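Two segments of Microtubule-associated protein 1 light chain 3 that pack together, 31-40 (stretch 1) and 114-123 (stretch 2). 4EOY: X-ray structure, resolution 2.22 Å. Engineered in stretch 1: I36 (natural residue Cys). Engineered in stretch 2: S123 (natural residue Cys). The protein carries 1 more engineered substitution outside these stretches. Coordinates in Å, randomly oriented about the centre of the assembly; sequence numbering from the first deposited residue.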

# COMPACT_ATOMS: atom_id res chain seq x y z
N ARG A 31 -11.07 -4.68 -7.90
CA ARG A 31 -9.98 -3.95 -7.24
C ARG A 31 -9.66 -4.58 -5.88
O ARG A 31 -10.53 -5.20 -5.24
CB ARG A 31 -10.35 -2.48 -7.07
CG ARG A 31 -10.40 -1.70 -8.38
CD ARG A 31 -10.61 -0.20 -8.17
NE ARG A 31 -10.34 0.63 -9.36
CZ ARG A 31 -9.24 1.36 -9.57
NH1 ARG A 31 -8.24 1.41 -8.69
NH2 ARG A 31 -9.13 2.07 -10.70
N ILE A 32 -8.41 -4.45 -5.43
CA ILE A 32 -8.00 -5.00 -4.14
C ILE A 32 -7.63 -3.92 -3.15
O ILE A 32 -6.99 -2.93 -3.51
CB ILE A 32 -6.87 -6.05 -4.27
CG1 ILE A 32 -5.61 -5.43 -4.83
CG2 ILE A 32 -7.33 -7.17 -5.19
CD1 ILE A 32 -4.40 -6.33 -4.70
N PRO A 33 -8.08 -4.07 -1.89
CA PRO A 33 -7.74 -3.08 -0.88
C PRO A 33 -6.33 -3.30 -0.32
O PRO A 33 -6.03 -4.39 0.19
CB PRO A 33 -8.81 -3.31 0.20
CG PRO A 33 -9.21 -4.74 0.04
CD PRO A 33 -9.08 -5.04 -1.41
N VAL A 34 -5.50 -2.26 -0.42
CA VAL A 34 -4.12 -2.32 0.02
C VAL A 34 -3.86 -1.20 1.01
O VAL A 34 -4.30 -0.07 0.78
CB VAL A 34 -3.16 -2.17 -1.17
CG1 VAL A 34 -1.73 -2.13 -0.70
CG2 VAL A 34 -3.37 -3.30 -2.16
N VAL A 35 -3.15 -1.52 2.09
CA VAL A 35 -2.71 -0.53 3.07
C VAL A 35 -1.18 -0.53 3.10
O VAL A 35 -0.56 -1.58 3.20
CB VAL A 35 -3.23 -0.85 4.49
CG1 VAL A 35 -2.93 0.31 5.44
CG2 VAL A 35 -4.73 -1.10 4.44
N ILE A 36 -0.59 0.66 3.01
CA ILE A 36 0.88 0.79 3.03
C ILE A 36 1.39 1.24 4.40
O ILE A 36 0.85 2.18 5.00
CB ILE A 36 1.39 1.79 1.98
CG1 ILE A 36 2.90 1.97 2.11
CG2 ILE A 36 0.76 3.14 2.20
CD1 ILE A 36 3.53 2.55 0.87
N GLU A 37 2.44 0.59 4.88
CA GLU A 37 2.96 0.89 6.22
C GLU A 37 4.47 1.07 6.22
O GLU A 37 5.20 0.36 5.52
CB GLU A 37 2.57 -0.23 7.17
CG GLU A 37 1.97 0.25 8.47
CD GLU A 37 0.50 0.61 8.35
OE1 GLU A 37 -0.31 -0.26 7.94
OE2 GLU A 37 0.15 1.76 8.68
N ARG A 38 4.93 2.04 7.00
CA ARG A 38 6.34 2.34 7.17
C ARG A 38 6.95 1.34 8.14
O ARG A 38 6.42 1.17 9.25
CB ARG A 38 6.48 3.74 7.76
CG ARG A 38 7.89 4.29 7.79
CD ARG A 38 7.83 5.77 8.11
NE ARG A 38 9.15 6.39 8.28
CZ ARG A 38 9.74 6.64 9.44
NH1 ARG A 38 9.18 6.32 10.60
NH2 ARG A 38 10.92 7.24 9.44
N ALA A 39 8.06 0.73 7.75
CA ALA A 39 8.57 -0.46 8.44
C ALA A 39 9.88 -0.24 9.20
O ALA A 39 10.33 -1.13 9.93
CB ALA A 39 8.75 -1.59 7.45
N ASN A 40 10.52 0.92 8.99
CA ASN A 40 11.68 1.29 9.80
C ASN A 40 11.75 2.80 10.05
O ASN A 40 10.95 3.57 9.52
CB ASN A 40 12.99 0.75 9.20
CG ASN A 40 13.51 1.58 8.04
OD1 ASN A 40 12.76 2.09 7.21
ND2 ASN A 40 14.83 1.66 7.95
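Stretch 2, residues 114-123: DGYLYMEYSS

Stretch 2 lies beside stretch 1 as a parallel neighbour in a β-sheet, held by a ladder of backbone hydrogen bonds and closed by a side-chain clasp at the C-terminal end. Strand 117-122 runs in the same direction as strand 31-38. Their axes cross at -30° and approach to 4.5 Å. D114 to Y116 lead in as loop, and G115 has a positive phi of 102°. The backbone is extended from Y116 to S122, and S123 turns off with phi/psi of -80/-13°.

The register pairs V34 with L117 (CA to CA 4.7 Å), V35 with Y118 (5.1 Å, CA to CA), I36 with M119 (5.0 Å, CA to CA), E37 with E120 (4.6 Å, CA to CA) and R38 with Y121 (5.1 Å, CA to CA). Only alternate residues of each strand turn their N and O to the partner. L117 N donates to P33 O (3.0 Å), and V35 N to L117 O (3.0 Å). M119 N then donates to V35 O (3.0 Å), and E37 N to M119 O (2.7 Å). Y121 N reaches E37 O (2.8 Å), and A39 N closes the ladder on Y121 O (2.8 Å).

L117, M119 and Y121 share a face with V34, I36 and R38. There L117 CB lies 4.0 Å from V34 CG2. The Y121 ring, chi1 p, takes R38 CA over one face, 3.9 Å from its centroid. Its CD2 is 3.3 Å from CD1 of the engineered I36. Y118 and E120 share the other face with V35 and E37. Before the strand, Y116 CD1 packs 3.2 Å from V35 CG2.

At the far end, the N40 side chain binds engineered S123 twice: S123 N donates to N40 OD1 (3.1 Å), and N40 ND2 to S123 OG (2.8 Å).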

# COMPACT_ATOMS: atom_id res chain seq x y z
N ASP A 114 -8.12 -9.92 7.92
CA ASP A 114 -9.06 -8.81 7.94
C ASP A 114 -9.50 -8.32 6.53
O ASP A 114 -10.33 -7.42 6.42
CB ASP A 114 -8.54 -7.64 8.80
CG ASP A 114 -7.31 -6.95 8.23
OD1 ASP A 114 -6.91 -7.23 7.08
OD2 ASP A 114 -6.76 -6.11 8.94
N GLY A 115 -8.93 -8.92 5.48
CA GLY A 115 -9.30 -8.59 4.10
C GLY A 115 -8.32 -7.68 3.37
O GLY A 115 -8.40 -7.52 2.15
N TYR A 116 -7.38 -7.08 4.11
CA TYR A 116 -6.42 -6.13 3.54
C TYR A 116 -5.15 -6.82 3.06
O TYR A 116 -4.71 -7.82 3.63
CB TYR A 116 -6.03 -5.06 4.58
CG TYR A 116 -7.02 -3.93 4.74
CD1 TYR A 116 -7.18 -2.98 3.72
CD2 TYR A 116 -7.79 -3.81 5.89
CE1 TYR A 116 -8.10 -1.94 3.84
CE2 TYR A 116 -8.72 -2.78 6.01
CZ TYR A 116 -8.87 -1.85 4.98
OH TYR A 116 -9.78 -0.81 5.08
N LEU A 117 -4.56 -6.27 1.99
CA LEU A 117 -3.20 -6.59 1.64
C LEU A 117 -2.28 -5.55 2.29
O LEU A 117 -2.29 -4.36 1.92
CB LEU A 117 -3.00 -6.61 0.14
CG LEU A 117 -1.60 -7.06 -0.32
CD1 LEU A 117 -1.40 -8.50 0.08
CD2 LEU A 117 -1.43 -6.84 -1.82
N TYR A 118 -1.48 -6.00 3.25
CA TYR A 118 -0.56 -5.11 3.95
C TYR A 118 0.79 -5.14 3.29
O TYR A 118 1.35 -6.22 3.01
CB TYR A 118 -0.42 -5.53 5.41
CG TYR A 118 -1.61 -5.17 6.27
CD1 TYR A 118 -2.69 -6.03 6.40
CD2 TYR A 118 -1.65 -3.97 6.97
CE1 TYR A 118 -3.77 -5.70 7.18
CE2 TYR A 118 -2.73 -3.64 7.76
CZ TYR A 118 -3.80 -4.51 7.85
OH TYR A 118 -4.88 -4.15 8.64
N MET A 119 1.28 -3.96 2.95
CA MET A 119 2.59 -3.82 2.33
C MET A 119 3.41 -2.78 3.09
O MET A 119 2.86 -1.83 3.66
CB MET A 119 2.44 -3.41 0.87
CG MET A 119 1.81 -4.50 0.01
SD MET A 119 1.86 -4.02 -1.71
CE MET A 119 3.61 -4.16 -2.10
N GLU A 120 4.72 -2.97 3.13
CA GLU A 120 5.55 -2.12 3.98
C GLU A 120 6.72 -1.57 3.22
O GLU A 120 7.21 -2.21 2.30
CB GLU A 120 6.06 -2.92 5.18
CG GLU A 120 4.96 -3.38 6.12
CD GLU A 120 5.48 -4.16 7.30
OE1 GLU A 120 6.29 -5.09 7.06
OE2 GLU A 120 5.08 -3.87 8.45
N TYR A 121 7.16 -0.38 3.59
CA TYR A 121 8.33 0.20 2.98
C TYR A 121 9.39 0.45 4.03
O TYR A 121 9.09 0.75 5.20
CB TYR A 121 8.03 1.48 2.19
CG TYR A 121 7.40 2.65 2.94
CD1 TYR A 121 8.19 3.62 3.55
CD2 TYR A 121 6.03 2.83 2.97
CE1 TYR A 121 7.62 4.70 4.19
CE2 TYR A 121 5.46 3.90 3.63
CZ TYR A 121 6.26 4.83 4.25
OH TYR A 121 5.66 5.90 4.88
N SER A 122 10.63 0.29 3.59
CA SER A 122 11.79 0.48 4.40
C SER A 122 12.88 1.16 3.60
O SER A 122 12.89 1.08 2.38
CB SER A 122 12.30 -0.87 4.88
OG SER A 122 13.39 -0.67 5.75
N SER A 123 13.78 1.84 4.29
CA SER A 123 15.00 2.39 3.65
C SER A 123 16.08 1.31 3.47
O SER A 123 17.05 1.53 2.74
CB SER A 123 15.56 3.54 4.48
OG SER A 123 15.88 3.12 5.80
O HOH W 1 5.50 -1.67 10.23